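Local coordinates for protein 3-ketosteroid-delta4-5alpha-dehydrogenase (Rhodococcus jostii, PDB 4AT2) that catalyses the FAD-dependent delta4-(5alpha)-dehydrogenation of 3-ketosteroids in steroid catabolism, and is captured here holding 4-androstene-3,17-dione, at residues 317-329 against 356-370. Numbering follows the deposited sequence. Where two conformers were deposited one is given.
Sequences PQLIVRGILVNGR and FLIIDEASYEEGAAA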
# COMPACT_ATOMS: atom_id res chain seq x y z
N PRO A 317 4.73 23.29 -13.38
CA PRO A 317 5.80 22.53 -14.03
C PRO A 317 6.82 23.35 -14.83
O PRO A 317 7.95 22.89 -15.01
CB PRO A 317 5.03 21.56 -14.94
CG PRO A 317 3.74 21.35 -14.21
CD PRO A 317 3.40 22.75 -13.72
N GLN A 318 6.45 24.54 -15.30
CA GLN A 318 7.41 25.35 -16.05
C GLN A 318 8.53 25.89 -15.14
O GLN A 318 9.62 26.16 -15.62
CB GLN A 318 6.71 26.51 -16.78
CG GLN A 318 5.73 26.04 -17.86
CD GLN A 318 6.35 25.90 -19.24
OE1 GLN A 318 7.51 25.50 -19.38
NE2 GLN A 318 5.59 26.25 -20.28
N LEU A 319 8.24 26.04 -13.85
CA LEU A 319 9.28 26.38 -12.87
C LEU A 319 10.12 25.15 -12.55
O LEU A 319 11.36 25.19 -12.59
CB LEU A 319 8.67 26.95 -11.58
CG LEU A 319 7.95 28.29 -11.73
CD1 LEU A 319 7.23 28.63 -10.44
CD2 LEU A 319 8.94 29.39 -12.10
N ILE A 320 9.43 24.05 -12.23
CA ILE A 320 10.09 22.81 -11.81
C ILE A 320 11.15 22.38 -12.82
O ILE A 320 12.28 22.04 -12.45
CB ILE A 320 9.05 21.67 -11.58
CG1 ILE A 320 8.10 22.03 -10.44
CG2 ILE A 320 9.74 20.34 -11.27
CD1 ILE A 320 6.91 21.09 -10.32
N VAL A 321 10.79 22.39 -14.11
CA VAL A 321 11.66 21.86 -15.15
C VAL A 321 12.96 22.66 -15.33
O VAL A 321 13.93 22.14 -15.88
CB VAL A 321 10.89 21.70 -16.49
CG1 VAL A 321 10.78 23.04 -17.22
CG2 VAL A 321 11.54 20.64 -17.36
N ARG A 322 12.98 23.89 -14.83
CA ARG A 322 14.13 24.78 -14.99
C ARG A 322 15.04 24.84 -13.76
O ARG A 322 16.01 25.59 -13.75
CB ARG A 322 13.65 26.19 -15.38
CG ARG A 322 13.10 26.25 -16.79
CD ARG A 322 12.43 27.58 -17.08
NE ARG A 322 12.14 27.67 -18.51
CZ ARG A 322 11.06 27.15 -19.11
NH1 ARG A 322 10.11 26.53 -18.41
NH2 ARG A 322 10.95 27.27 -20.43
N GLY A 323 14.73 24.06 -12.74
CA GLY A 323 15.61 23.96 -11.58
C GLY A 323 15.94 22.52 -11.25
O GLY A 323 15.74 21.61 -12.07
N ILE A 324 16.43 22.30 -10.03
CA ILE A 324 16.54 20.94 -9.51
C ILE A 324 15.73 20.79 -8.23
O ILE A 324 15.71 21.68 -7.38
CB ILE A 324 18.00 20.49 -9.28
CG1 ILE A 324 18.74 21.43 -8.32
CG2 ILE A 324 18.72 20.45 -10.63
CD1 ILE A 324 20.04 20.85 -7.80
N LEU A 325 15.05 19.65 -8.13
CA LEU A 325 14.35 19.32 -6.89
C LEU A 325 15.30 18.60 -5.96
O LEU A 325 15.99 17.67 -6.36
CB LEU A 325 13.13 18.43 -7.17
CG LEU A 325 11.93 19.15 -7.79
CD1 LEU A 325 10.94 18.13 -8.31
CD2 LEU A 325 11.28 20.13 -6.82
N VAL A 326 15.35 19.04 -4.71
CA VAL A 326 16.12 18.32 -3.71
C VAL A 326 15.23 17.92 -2.55
O VAL A 326 14.24 18.59 -2.27
CB VAL A 326 17.37 19.10 -3.22
CG1 VAL A 326 18.33 19.34 -4.39
CG2 VAL A 326 17.00 20.40 -2.50
N ASN A 327 15.57 16.81 -1.90
CA ASN A 327 14.83 16.38 -0.72
C ASN A 327 15.31 17.09 0.55
O ASN A 327 16.07 18.07 0.48
CB ASN A 327 14.90 14.84 -0.62
CG ASN A 327 16.31 14.34 -0.38
OD1 ASN A 327 17.22 15.09 -0.02
ND2 ASN A 327 16.50 13.03 -0.56
N GLY A 328 14.86 16.62 1.71
CA GLY A 328 15.23 17.24 2.98
C GLY A 328 16.71 17.10 3.34
O GLY A 328 17.20 17.80 4.24
N ARG A 329 17.41 16.21 2.64
CA ARG A 329 18.86 16.05 2.79
C ARG A 329 19.64 16.79 1.70
O ARG A 329 20.85 16.62 1.56
CB ARG A 329 19.24 14.56 2.79
CG ARG A 329 18.59 13.73 3.90
CD ARG A 329 19.08 12.29 3.90
NE ARG A 329 18.63 11.54 2.74
CZ ARG A 329 17.47 10.90 2.64
NH1 ARG A 329 16.61 10.90 3.66
NH2 ARG A 329 17.18 10.25 1.53
N PHE A 356 12.43 20.80 -2.10
CA PHE A 356 12.72 22.19 -2.38
C PHE A 356 13.11 22.29 -3.83
O PHE A 356 13.76 21.38 -4.36
CB PHE A 356 13.92 22.68 -1.55
CG PHE A 356 13.78 22.47 -0.07
CD1 PHE A 356 13.14 23.42 0.71
CD2 PHE A 356 14.30 21.33 0.53
CE1 PHE A 356 13.01 23.23 2.08
CE2 PHE A 356 14.17 21.13 1.90
CZ PHE A 356 13.54 22.09 2.68
N LEU A 357 12.71 23.38 -4.49
CA LEU A 357 13.20 23.65 -5.85
C LEU A 357 14.34 24.65 -5.77
O LEU A 357 14.16 25.79 -5.30
CB LEU A 357 12.07 24.16 -6.78
CG LEU A 357 12.54 24.36 -8.24
CD1 LEU A 357 12.77 23.01 -8.92
CD2 LEU A 357 11.55 25.20 -9.04
N ILE A 358 15.51 24.22 -6.23
CA ILE A 358 16.70 25.08 -6.30
C ILE A 358 16.77 25.59 -7.73
O ILE A 358 16.79 24.80 -8.68
CB ILE A 358 17.99 24.31 -5.94
CG1 ILE A 358 17.80 23.47 -4.66
CG2 ILE A 358 19.16 25.28 -5.84
CD1 ILE A 358 17.45 24.28 -3.42
N ILE A 359 16.78 26.91 -7.89
CA ILE A 359 16.67 27.50 -9.22
C ILE A 359 17.36 28.85 -9.26
O ILE A 359 17.24 29.64 -8.30
CB ILE A 359 15.17 27.60 -9.64
CG1 ILE A 359 15.01 28.06 -11.10
CG2 ILE A 359 14.37 28.45 -8.63
CD1 ILE A 359 13.62 27.82 -11.68
N ASP A 360 18.12 29.11 -10.33
CA ASP A 360 18.77 30.41 -10.42
C ASP A 360 17.76 31.48 -10.84
O ASP A 360 16.68 31.17 -11.36
CB ASP A 360 20.08 30.42 -11.24
CG ASP A 360 19.89 30.07 -12.70
OD1 ASP A 360 18.97 30.58 -13.35
OD2 ASP A 360 20.74 29.32 -13.22
N GLU A 361 18.09 32.73 -10.54
CA GLU A 361 17.14 33.81 -10.72
C GLU A 361 16.68 33.93 -12.18
O GLU A 361 15.49 34.07 -12.44
CB GLU A 361 17.77 35.10 -10.18
CG GLU A 361 17.18 36.43 -10.59
CD GLU A 361 17.95 37.55 -9.93
OE1 GLU A 361 17.84 37.70 -8.69
OE2 GLU A 361 18.74 38.24 -10.62
N ALA A 362 17.62 33.85 -13.12
CA ALA A 362 17.28 33.96 -14.54
C ALA A 362 16.34 32.83 -14.96
O ALA A 362 15.41 33.06 -15.74
CB ALA A 362 18.54 33.95 -15.41
N SER A 363 16.58 31.62 -14.46
CA SER A 363 15.73 30.48 -14.82
C SER A 363 14.34 30.59 -14.20
O SER A 363 13.34 30.20 -14.81
CB SER A 363 16.39 29.17 -14.41
OG SER A 363 17.56 28.95 -15.15
N TYR A 364 14.28 31.12 -12.98
CA TYR A 364 13.00 31.36 -12.35
C TYR A 364 12.19 32.36 -13.19
O TYR A 364 11.00 32.11 -13.46
CB TYR A 364 13.15 31.84 -10.90
CG TYR A 364 11.79 31.99 -10.25
CD1 TYR A 364 11.04 33.16 -10.43
CD2 TYR A 364 11.23 30.94 -9.54
CE1 TYR A 364 9.78 33.28 -9.87
CE2 TYR A 364 9.97 31.06 -8.97
CZ TYR A 364 9.25 32.23 -9.15
OH TYR A 364 8.00 32.37 -8.60
N GLU A 365 12.83 33.45 -13.59
CA GLU A 365 12.17 34.49 -14.40
C GLU A 365 11.64 33.90 -15.70
O GLU A 365 10.51 34.18 -16.10
CB GLU A 365 13.13 35.65 -14.69
CG GLU A 365 13.41 36.52 -13.47
CD GLU A 365 14.52 37.54 -13.67
OE1 GLU A 365 15.31 37.45 -14.65
OE2 GLU A 365 14.62 38.45 -12.81
N GLU A 366 12.45 33.07 -16.35
CA GLU A 366 12.02 32.44 -17.60
C GLU A 366 10.85 31.49 -17.36
O GLU A 366 9.86 31.50 -18.10
CB GLU A 366 13.17 31.70 -18.27
CG GLU A 366 12.75 30.98 -19.55
CD GLU A 366 13.91 30.28 -20.21
OE1 GLU A 366 14.67 30.97 -20.91
OE2 GLU A 366 14.05 29.04 -20.04
N GLY A 367 10.94 30.67 -16.32
CA GLY A 367 9.85 29.75 -16.01
C GLY A 367 8.56 30.46 -15.63
O GLY A 367 7.46 30.03 -16.01
N ALA A 368 8.69 31.56 -14.90
CA ALA A 368 7.53 32.31 -14.43
C ALA A 368 6.84 33.06 -15.56
O ALA A 368 5.68 33.45 -15.41
CB ALA A 368 7.93 33.27 -13.32
N ALA A 369 7.53 33.25 -16.68
CA ALA A 369 6.97 33.92 -17.86
C ALA A 369 6.43 32.93 -18.89
O ALA A 369 5.77 33.33 -19.86
CB ALA A 369 8.03 34.82 -18.50
N ALA A 370 6.74 31.65 -18.69
CA ALA A 370 6.39 30.60 -19.66
C ALA A 370 4.90 30.31 -19.63
O ALA A 370 4.23 30.50 -18.61
CB ALA A 370 7.19 29.32 -19.36
O HOH W 1 18.19 27.03 -12.39
O HOH W 2 12.71 27.84 -22.76
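The guanidinium of Arg322 has Glu366 O over one face, while Glu366 OE2 and a water meet its edge in plane. Arg322 NE reaches Glu366 OE2 at 2.8 Å, almost straight (177°), on the anti lone pair; the carboxylate plane stands nearly perpendicular (89°) to the guanidinium. Arg322 NH1 donates to both Gln318 O and Gln318 OE1, the latter from above the amide plane, so three bonds near its own plane hold the guanidinium in orientation; Gln318 NE2 in turn bonds Thr371 O. Leu319 CD2 lies over one face of the Tyr364 ring, offset toward the rim, 4.0 Å from its centroid, in a CH-pi contact, and also meets Ala368 N at 3.6 Å. The Phe356 ring takes Asn327 O at its edge. Gly367, lacking a side chain, brings its CA within 3.6 Å of Gln318 O. Leu357, with CG anti to the backbone N (chi1 -176°), sends CD2 to Leu319 O (3.6 Å) and CD1 toward Ile320 O and Leu325. On the face bearing Ile324, Val326, Phe356 and Ile358, Val326 CG2 packs 3.8 Å from Ile358 CG1, and helix 401-413 touches Ile324, Val326 and Ile358. Ile324-Ile358 and Val326-Phe356 are hydrogen-bonded pairs flanking the non-hydrogen-bonded Leu325-Leu357. Asp360 OD1 N-caps helix 361-369 through Ser363 N. Strand 324-326 is thus an outermost strand of a four-stranded antiparallel sheet, paired with strand 356-360, whose following helix 361-369 packs on helix 317-320.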